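Local coordinates for protein ATP synthase epsilon chain (Caldalkalibacillus thermarum TA2.A1, PDB 5IK2) that probably serves proton-gradient-driven production of ATP from ADP, as the epsilon subunit of the F1 sector of the rotary ATP synthase, and binds ATP, at residues 4-9 against 50-55; 14-19 against 59-64; 30-35 against 66-71. The protein carries 2 engineered substitutions. All coordinates share one frame; numbering follows the deposited sequence.

Contact 1. Residues 4-9 against 50-55; sequences VQVDIV and VRIKQG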
loop_
_atom_site.group_PDB
_atom_site.type_symbol
_atom_site.label_atom_id
_atom_site.label_comp_id
_atom_site.label_asym_id
_atom_site.label_seq_id
_atom_site.Cartn_x
_atom_site.Cartn_y
_atom_site.Cartn_z
ATOM N N VAL H 4 18.319 -54.017 -48.839
ATOM C CA VAL H 4 19.435 -53.156 -48.427
ATOM C C VAL H 4 18.907 -52.001 -47.572
ATOM O O VAL H 4 17.837 -51.459 -47.857
ATOM C CB VAL H 4 20.229 -52.627 -49.650
ATOM C CG1 VAL H 4 19.380 -51.710 -50.528
ATOM C CG2 VAL H 4 21.507 -51.924 -49.204
ATOM N N GLN H 5 19.657 -51.635 -46.533
ATOM C CA GLN H 5 19.260 -50.554 -45.623
ATOM C C GLN H 5 19.435 -49.206 -46.333
ATOM O O GLN H 5 20.470 -48.965 -46.959
ATOM C CB GLN H 5 20.085 -50.601 -44.327
ATOM C CG GLN H 5 19.504 -49.803 -43.162
ATOM C CD GLN H 5 18.334 -50.495 -42.465
ATOM O OE1 GLN H 5 18.395 -51.687 -42.148
ATOM N NE2 GLN H 5 17.267 -49.740 -42.202
ATOM N N VAL H 6 18.415 -48.349 -46.238
ATOM C CA VAL H 6 18.389 -47.054 -46.927
ATOM C C VAL H 6 18.164 -45.932 -45.920
ATOM O O VAL H 6 17.280 -46.037 -45.070
ATOM C CB VAL H 6 17.255 -46.976 -47.978
ATOM C CG1 VAL H 6 17.402 -45.728 -48.846
ATOM C CG2 VAL H 6 17.225 -48.227 -48.845
ATOM N N ASP H 7 18.957 -44.866 -46.033
ATOM C CA ASP H 7 18.774 -43.644 -45.246
ATOM C C ASP H 7 18.714 -42.431 -46.174
ATOM O O ASP H 7 19.673 -42.158 -46.898
ATOM C CB ASP H 7 19.927 -43.457 -44.246
ATOM C CG ASP H 7 19.824 -44.367 -43.023
ATOM O OD1 ASP H 7 18.813 -45.078 -42.844
ATOM O OD2 ASP H 7 20.779 -44.365 -42.221
ATOM N N ILE H 8 17.579 -41.728 -46.159
ATOM C CA ILE H 8 17.450 -40.411 -46.786
ATOM C C ILE H 8 17.496 -39.379 -45.662
ATOM O O ILE H 8 16.647 -39.393 -44.769
ATOM C CB ILE H 8 16.146 -40.282 -47.607
ATOM C CG1 ILE H 8 16.208 -41.209 -48.827
ATOM C CG2 ILE H 8 15.917 -38.833 -48.047
ATOM C CD1 ILE H 8 14.880 -41.441 -49.514
ATOM N N VAL H 9 18.487 -38.490 -45.724
ATOM C CA VAL H 9 18.825 -37.577 -44.629
ATOM C C VAL H 9 19.016 -36.147 -45.165
ATOM O O VAL H 9 19.392 -35.955 -46.323
ATOM C CB VAL H 9 20.102 -38.086 -43.905
ATOM C CG1 VAL H 9 20.627 -37.086 -42.880
ATOM C CG2 VAL H 9 19.827 -39.430 -43.238
ATOM N N VAL H 50 12.490 -39.567 -55.241
ATOM C CA VAL H 50 13.203 -40.820 -54.975
ATOM C C VAL H 50 12.161 -41.871 -54.599
ATOM O O VAL H 50 11.475 -41.725 -53.587
ATOM C CB VAL H 50 14.234 -40.667 -53.833
ATOM C CG1 VAL H 50 14.921 -42.000 -53.535
ATOM C CG2 VAL H 50 15.265 -39.599 -54.183
ATOM N N ARG H 51 12.046 -42.916 -55.416
ATOM C CA ARG H 51 11.037 -43.961 -55.228
ATOM C C ARG H 51 11.658 -45.200 -54.578
ATOM O O ARG H 51 12.609 -45.777 -55.114
ATOM C CB ARG H 51 10.383 -44.302 -56.573
ATOM C CG ARG H 51 9.424 -45.489 -56.554
ATOM C CD ARG H 51 8.339 -45.378 -57.620
ATOM N NE ARG H 51 8.818 -44.788 -58.874
ATOM C CZ ARG H 51 9.504 -45.425 -59.827
ATOM N NH1 ARG H 51 9.827 -46.715 -59.711
ATOM N NH2 ARG H 51 9.878 -44.758 -60.918
ATOM N N ILE H 52 11.116 -45.586 -53.419
ATOM C CA ILE H 52 11.571 -46.756 -52.664
ATOM C C ILE H 52 10.476 -47.819 -52.687
ATOM O O ILE H 52 9.365 -47.569 -52.218
ATOM C CB ILE H 52 11.893 -46.401 -51.191
ATOM C CG1 ILE H 52 12.921 -45.265 -51.120
ATOM C CG2 ILE H 52 12.412 -47.628 -50.443
ATOM C CD1 ILE H 52 13.168 -44.742 -49.720
ATOM N N LYS H 53 10.798 -48.997 -53.227
ATOM C CA LYS H 53 9.891 -50.149 -53.222
ATOM C C LYS H 53 10.243 -51.088 -52.073
ATOM O O LYS H 53 11.359 -51.606 -52.010
ATOM C CB LYS H 53 9.971 -50.921 -54.542
ATOM C CG LYS H 53 9.264 -50.248 -55.704
ATOM C CD LYS H 53 9.569 -50.960 -57.013
ATOM C CE LYS H 53 8.929 -50.253 -58.194
ATOM N NZ LYS H 53 9.533 -50.687 -59.484
ATOM N N GLN H 54 9.287 -51.282 -51.165
ATOM C CA GLN H 54 9.372 -52.292 -50.115
ATOM C C GLN H 54 8.268 -53.307 -50.380
ATOM O O GLN H 54 7.192 -53.239 -49.787
ATOM C CB GLN H 54 9.221 -51.649 -48.735
ATOM C CG GLN H 54 10.403 -50.774 -48.344
ATOM C CD GLN H 54 10.187 -50.018 -47.048
ATOM O OE1 GLN H 54 9.158 -49.371 -46.856
ATOM N NE2 GLN H 54 11.167 -50.081 -46.156
ATOM N N GLY H 55 8.544 -54.225 -51.305
ATOM C CA GLY H 55 7.585 -55.242 -51.727
ATOM C C GLY H 55 6.392 -54.649 -52.458
ATOM O O GLY H 55 6.510 -54.200 -53.598
#
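I8 and I52 meet tip to tip through their CD1 methyls in the interior of the N-terminal beta-sandwich of the epsilon subunit, with strand 4-9 in one layer and strand 48-54 in the layer packed against it. The two CD1 atoms lie 3.7 Å apart. V50 joins them from the same strand as I52, its CG1 methyl facing the end of I8. V6, two residues before I8 and on the same side of its strand, adds the loosest touch, V6 CG1 to I52 CD1 at 4.4 Å. The segment axes run at 147°, near antiparallel, but stay 10.5 Å apart, too far for strand pairing: the contact is between layers. Around them, F16 touches both isoleucines, I61 touches I8, V23 lies on V6 and I77 on V50. On the other side of strand 4-9, the carboxylate of D7 forms a salt bridge with K74. Each isoleucine is stretched to its full length, chi2 165° in I8 and 173° in I52, which carries the methyls across the gap; V50 CG1, anti to its own backbone N, comes to 4.1 Å from I8 CD1.

Contact 2. Residues 14-19 against 59-64; sequences KVFQGE and TLIAVS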
loop_
_atom_site.group_PDB
_atom_site.type_symbol
_atom_site.label_atom_id
_atom_site.label_comp_id
_atom_site.label_asym_id
_atom_site.label_seq_id
_atom_site.Cartn_x
_atom_site.Cartn_y
_atom_site.Cartn_z
ATOM N N LYS H 14 16.647 -37.027 -40.036
ATOM C CA LYS H 14 16.497 -38.235 -40.850
ATOM C C LYS H 14 15.053 -38.325 -41.336
ATOM O O LYS H 14 14.123 -38.210 -40.538
ATOM C CB LYS H 14 16.853 -39.485 -40.046
ATOM C CG LYS H 14 18.300 -39.526 -39.582
ATOM C CD LYS H 14 18.696 -40.921 -39.129
ATOM C CE LYS H 14 20.158 -40.983 -38.716
ATOM N NZ LYS H 14 20.573 -42.373 -38.378
ATOM N N VAL H 15 14.882 -38.543 -42.640
ATOM C CA VAL H 15 13.570 -38.500 -43.299
ATOM C C VAL H 15 13.009 -39.899 -43.552
ATOM O O VAL H 15 11.833 -40.148 -43.284
ATOM C CB VAL H 15 13.651 -37.721 -44.634
ATOM C CG1 VAL H 15 12.276 -37.612 -45.291
ATOM C CG2 VAL H 15 14.254 -36.340 -44.399
ATOM N N PHE H 16 13.840 -40.791 -44.091
ATOM C CA PHE H 16 13.457 -42.184 -44.340
ATOM C C PHE H 16 14.470 -43.136 -43.711
ATOM O O PHE H 16 15.674 -42.874 -43.729
ATOM C CB PHE H 16 13.357 -42.457 -45.846
ATOM C CG PHE H 16 12.777 -43.805 -46.184
ATOM C CD1 PHE H 16 11.402 -43.971 -46.315
ATOM C CD2 PHE H 16 13.605 -44.912 -46.365
ATOM C CE1 PHE H 16 10.861 -45.214 -46.622
ATOM C CE2 PHE H 16 13.071 -46.156 -46.670
ATOM C CZ PHE H 16 11.697 -46.306 -46.801
ATOM N N GLN H 17 13.961 -44.235 -43.154
ATOM C CA GLN H 17 14.780 -45.316 -42.606
ATOM C C GLN H 17 14.056 -46.644 -42.819
ATOM O O GLN H 17 12.871 -46.760 -42.497
ATOM C CB GLN H 17 15.032 -45.100 -41.111
ATOM C CG GLN H 17 16.043 -44.013 -40.789
ATOM C CD GLN H 17 16.358 -43.936 -39.304
ATOM O OE1 GLN H 17 15.449 -43.869 -38.474
ATOM N NE2 GLN H 17 17.646 -43.943 -38.957
ATOM N N GLY H 18 14.763 -47.635 -43.359
ATOM C CA GLY H 18 14.185 -48.962 -43.597
ATOM C C GLY H 18 14.956 -49.787 -44.607
ATOM O O GLY H 18 15.866 -49.285 -45.268
ATOM N N GLU H 19 14.583 -51.060 -44.716
ATOM C CA GLU H 19 15.179 -51.979 -45.683
ATOM C C GLU H 19 14.318 -52.042 -46.940
ATOM O O GLU H 19 13.125 -52.335 -46.857
ATOM C CB GLU H 19 15.331 -53.373 -45.076
ATOM C CG GLU H 19 16.383 -53.443 -43.983
ATOM C CD GLU H 19 16.805 -54.864 -43.671
ATOM O OE1 GLU H 19 15.923 -55.689 -43.342
ATOM O OE2 GLU H 19 18.019 -55.154 -43.754
ATOM N N THR H 59 6.994 -45.753 -51.873
ATOM C CA THR H 59 7.093 -44.475 -51.159
ATOM C C THR H 59 7.919 -43.487 -51.985
ATOM O O THR H 59 9.070 -43.772 -52.322
ATOM C CB THR H 59 7.753 -44.656 -49.775
ATOM O OG1 THR H 59 7.124 -45.736 -49.077
ATOM C CG2 THR H 59 7.638 -43.385 -48.938
ATOM N N LEU H 60 7.322 -42.339 -52.314
ATOM C CA LEU H 60 8.023 -41.247 -52.995
ATOM C C LEU H 60 8.495 -40.219 -51.969
ATOM O O LEU H 60 7.720 -39.806 -51.109
ATOM C CB LEU H 60 7.103 -40.558 -54.008
ATOM C CG LEU H 60 6.503 -41.411 -55.131
ATOM C CD1 LEU H 60 5.620 -40.551 -56.023
ATOM C CD2 LEU H 60 7.581 -42.092 -55.961
ATOM N N ILE H 61 9.767 -39.823 -52.065
ATOM C CA ILE H 61 10.335 -38.741 -51.260
ATOM C C ILE H 61 10.779 -37.635 -52.216
ATOM O O ILE H 61 11.572 -37.884 -53.124
ATOM C CB ILE H 61 11.550 -39.208 -50.420
ATOM C CG1 ILE H 61 11.180 -40.423 -49.550
ATOM C CG2 ILE H 61 12.078 -38.070 -49.549
ATOM C CD1 ILE H 61 11.419 -41.767 -50.209
ATOM N N ALA H 62 10.262 -36.425 -52.011
ATOM C CA ALA H 62 10.656 -35.260 -52.811
ATOM C C ALA H 62 12.045 -34.804 -52.379
ATOM O O ALA H 62 12.199 -34.291 -51.278
ATOM C CB ALA H 62 9.647 -34.130 -52.638
ATOM N N VAL H 63 13.044 -35.004 -53.241
ATOM C CA VAL H 63 14.443 -34.667 -52.937
ATOM C C VAL H 63 14.957 -33.584 -53.890
ATOM O O VAL H 63 14.749 -33.671 -55.103
ATOM C CB VAL H 63 15.353 -35.918 -53.033
ATOM C CG1 VAL H 63 16.823 -35.554 -52.823
ATOM C CG2 VAL H 63 14.906 -36.971 -52.024
ATOM N N SER H 64 15.629 -32.576 -53.331
ATOM C CA SER H 64 16.272 -31.515 -54.116
ATOM C C SER H 64 17.655 -31.189 -53.549
ATOM O O SER H 64 17.833 -31.135 -52.332
ATOM C CB SER H 64 15.402 -30.252 -54.141
ATOM O OG SER H 64 15.504 -29.512 -52.935
#
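V15 and F16 pack on I61 and T59 in an apolar side-chain contact across the beta-sandwich, between strand 14-17 and strand 57-64 in the facing layer. The segment axes approach to 9.2 Å at an angle of 148°, near antiparallel, and side chains alone bridge them. I61 is the hub. Its CG2 methyl meets V15 CG1 at 4.3 Å, while the other branch brings CD1 to 4.5 Å from F16 CD1. The branches part at CB; chi2 of 90° then turns CD1 off the extended course, toward the F16 ring. T59, two residues earlier on the same strand, places its CG2 methyl 4.4 Å from F16 CE1. The ring therefore meets I61 and T59 at the adjacent carbons CD1 and CE1, both methyls approaching obliquely from the same side of the ring plane.

Two consecutive residues, V15 and F16, can both point toward the facing layer because the strand is bulged here: both face I8 and hydrogen-bond with its backbone, a classic beta bulge. The helix-like psi of V15, -47°, breaks the usual alternation of sides. Beyond F16 the chain turns a corner at G18, whose backbone angles would jam a side chain against the carbonyl oxygen of the preceding residue.

The side chain of I61 is about 6 Å from that of E83, and that of V15 about 8 Å from that of T81, both ATP-binding residues; no nucleotide is bound to this chain. Strand 57-64 is paired with strand 48-54 through backbone bonds of T59 with I52 and I61 with V50. Its opposite side is covered by helix 114-133, where L60 packs on V130 and S133, and A62 on V126 and V130.

Contact 3. Residues 30-35 against 66-71; sequences GELGVM and GFLEVR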
loop_
_atom_site.group_PDB
_atom_site.type_symbol
_atom_site.label_atom_id
_atom_site.label_comp_id
_atom_site.label_asym_id
_atom_site.label_seq_id
_atom_site.Cartn_x
_atom_site.Cartn_y
_atom_site.Cartn_z
ATOM N N GLY H 30 21.914 -40.642 -65.336
ATOM C CA GLY H 30 20.765 -41.498 -65.639
ATOM C C GLY H 30 20.083 -42.061 -64.405
ATOM O O GLY H 30 20.574 -41.903 -63.286
ATOM N N GLU H 31 18.949 -42.725 -64.624
ATOM C CA GLU H 31 18.162 -43.327 -63.544
ATOM C C GLU H 31 18.879 -44.549 -62.961
ATOM O O GLU H 31 19.084 -45.540 -63.660
ATOM C CB GLU H 31 16.770 -43.724 -64.058
ATOM C CG GLU H 31 15.865 -44.380 -63.021
ATOM C CD GLU H 31 14.410 -44.423 -63.455
ATOM O OE1 GLU H 31 13.754 -43.361 -63.436
ATOM O OE2 GLU H 31 13.920 -45.519 -63.803
ATOM N N LEU H 32 19.261 -44.456 -61.686
ATOM C CA LEU H 32 19.856 -45.580 -60.950
ATOM C C LEU H 32 18.757 -46.463 -60.369
ATOM O O LEU H 32 17.703 -45.968 -59.971
ATOM C CB LEU H 32 20.762 -45.093 -59.805
ATOM C CG LEU H 32 22.208 -44.684 -60.108
ATOM C CD1 LEU H 32 23.037 -45.879 -60.565
ATOM C CD2 LEU H 32 22.262 -43.560 -61.131
ATOM N N GLY H 33 19.023 -47.769 -60.327
ATOM C CA GLY H 33 18.166 -48.748 -59.654
ATOM C C GLY H 33 19.006 -49.541 -58.673
ATOM O O GLY H 33 19.451 -50.647 -58.981
ATOM N N VAL H 34 19.215 -48.967 -57.490
ATOM C CA VAL H 34 20.139 -49.521 -56.495
ATOM C C VAL H 34 19.485 -50.642 -55.682
ATOM O O VAL H 34 18.524 -50.404 -54.949
ATOM C CB VAL H 34 20.664 -48.425 -55.537
ATOM C CG1 VAL H 34 21.615 -49.014 -54.494
ATOM C CG2 VAL H 34 21.350 -47.320 -56.333
ATOM N N MET H 35 20.021 -51.853 -55.827
ATOM C CA MET H 35 19.615 -53.023 -55.046
ATOM C C MET H 35 20.801 -53.479 -54.188
ATOM O O MET H 35 21.866 -52.852 -54.211
ATOM C CB MET H 35 19.150 -54.141 -55.989
ATOM C CG MET H 35 17.913 -53.777 -56.799
ATOM S SD MET H 35 17.326 -55.077 -57.905
ATOM C CE MET H 35 16.855 -56.354 -56.738
ATOM N N GLY H 66 20.640 -32.930 -53.748
ATOM C CA GLY H 66 21.220 -34.079 -53.045
ATOM C C GLY H 66 22.131 -34.948 -53.884
ATOM O O GLY H 66 22.229 -34.773 -55.098
ATOM N N PHE H 67 22.810 -35.877 -53.211
ATOM C CA PHE H 67 23.673 -36.862 -53.867
ATOM C C PHE H 67 23.525 -38.245 -53.229
ATOM O O PHE H 67 23.189 -38.366 -52.046
ATOM C CB PHE H 67 25.141 -36.408 -53.854
ATOM C CG PHE H 67 25.802 -36.481 -52.502
ATOM C CD1 PHE H 67 25.622 -35.464 -51.566
ATOM C CD2 PHE H 67 26.625 -37.558 -52.168
ATOM C CE1 PHE H 67 26.237 -35.526 -50.320
ATOM C CE2 PHE H 67 27.241 -37.624 -50.925
ATOM C CZ PHE H 67 27.049 -36.606 -49.999
ATOM N N LEU H 68 23.790 -39.272 -54.033
ATOM C CA LEU H 68 23.669 -40.673 -53.630
ATOM C C LEU H 68 25.033 -41.207 -53.211
ATOM O O LEU H 68 26.043 -40.841 -53.805
ATOM C CB LEU H 68 23.133 -41.493 -54.807
ATOM C CG LEU H 68 22.884 -42.993 -54.632
ATOM C CD1 LEU H 68 21.804 -43.258 -53.595
ATOM C CD2 LEU H 68 22.497 -43.598 -55.970
ATOM N N GLU H 69 25.057 -42.054 -52.183
ATOM C CA GLU H 69 26.271 -42.779 -51.782
ATOM C C GLU H 69 25.932 -44.249 -51.529
ATOM O O GLU H 69 25.298 -44.587 -50.526
ATOM C CB GLU H 69 26.908 -42.161 -50.534
ATOM C CG GLU H 69 28.314 -42.697 -50.241
ATOM C CD GLU H 69 28.571 -43.063 -48.786
ATOM O OE1 GLU H 69 27.616 -43.174 -47.989
ATOM O OE2 GLU H 69 29.751 -43.259 -48.436
ATOM N N VAL H 70 26.369 -45.112 -52.444
ATOM C CA VAL H 70 26.064 -46.538 -52.397
ATOM C C VAL H 70 27.236 -47.325 -51.815
ATOM O O VAL H 70 28.394 -47.051 -52.127
ATOM C CB VAL H 70 25.759 -47.090 -53.809
ATOM C CG1 VAL H 70 25.272 -48.536 -53.728
ATOM C CG2 VAL H 70 24.739 -46.208 -54.521
ATOM N N ARG H 71 26.916 -48.274 -50.940
ATOM C CA ARG H 71 27.806 -49.380 -50.584
ATOM C C ARG H 71 27.012 -50.681 -50.778
ATOM O O ARG H 71 25.780 -50.637 -50.890
ATOM C CB ARG H 71 28.288 -49.256 -49.132
ATOM C CG ARG H 71 29.518 -48.377 -48.927
ATOM C CD ARG H 71 29.167 -46.907 -48.751
ATOM N NE ARG H 71 28.454 -46.649 -47.495
ATOM C CZ ARG H 71 29.018 -46.492 -46.294
ATOM N NH1 ARG H 71 30.341 -46.563 -46.125
ATOM N NH2 ARG H 71 28.242 -46.262 -45.236
#
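V34 stands at the centre of this contact: it meets V70 tip to tip, whereas V34 and L68 pass alongside each other, pointing opposite ways. The setting is the N-terminal beta-sandwich: strand 31-34, hydrogen-bonded to strand 19-26, packs over strand 66-70, which runs between strands 41-44 and 74-79 in the other layer. The segment axes are 10.3 Å apart and make an angle of 33°, and the backbones come closer toward V34 and V70, whose CA atoms are 7.8 Å apart.

Both valines carry CG1 anti to the backbone N (chi1 179° in V34), and these two methyls meet, V34 CG1 to V70 CG1 at 3.8 Å. The second methyl of V34 does a different job: CG2 lies 3.9 Å from L68 CD2 and 4.0 Å from V70 CG2, filling the angle between the two side chains. L68 CD2 also lies 4.3 Å from L32 CG, so one leucine methyl touches both L32 and V34. An alanine in place of V34 removes both methyls, and V70 would probably lose its partners on strand 31-34 while L68 CD2 kept just L32, leaving a gap between the layers.

V75 lies beside V34, I77 and T43 beside L68, and H38 beside V70. On the other side of strand 66-70, E69 accepts a hydrogen bond from N76 and draws in R71 by charge alone: E69 OE2 lies above one face of the guanidinium group, toward its rim, no N-H points at OE1, and R71 NE to E69 OE1 is a long 3.6 Å.

Overall arrangement
From the N terminus, strand 4-9 is met by residues 50-55, closing contact 1; strand 14-17 is met by residues 59-64, closing contact 2; strand 31-34 is met by residues 66-71, closing contact 3. The second partners follow in the same order as the first, so the three loops cross one another and none nests. Contacts 1 and 2 are close neighbours, centres about 6 Å apart, stitched together by a probable backbone hydrogen bond, V6 N to G18 O, and by the pairing of strands 48-54 and 57-64. Contact 3 lies about 10 Å from contact 1 and about 13 Å from contact 2, between centres. Together they join the layers of one beta-sandwich.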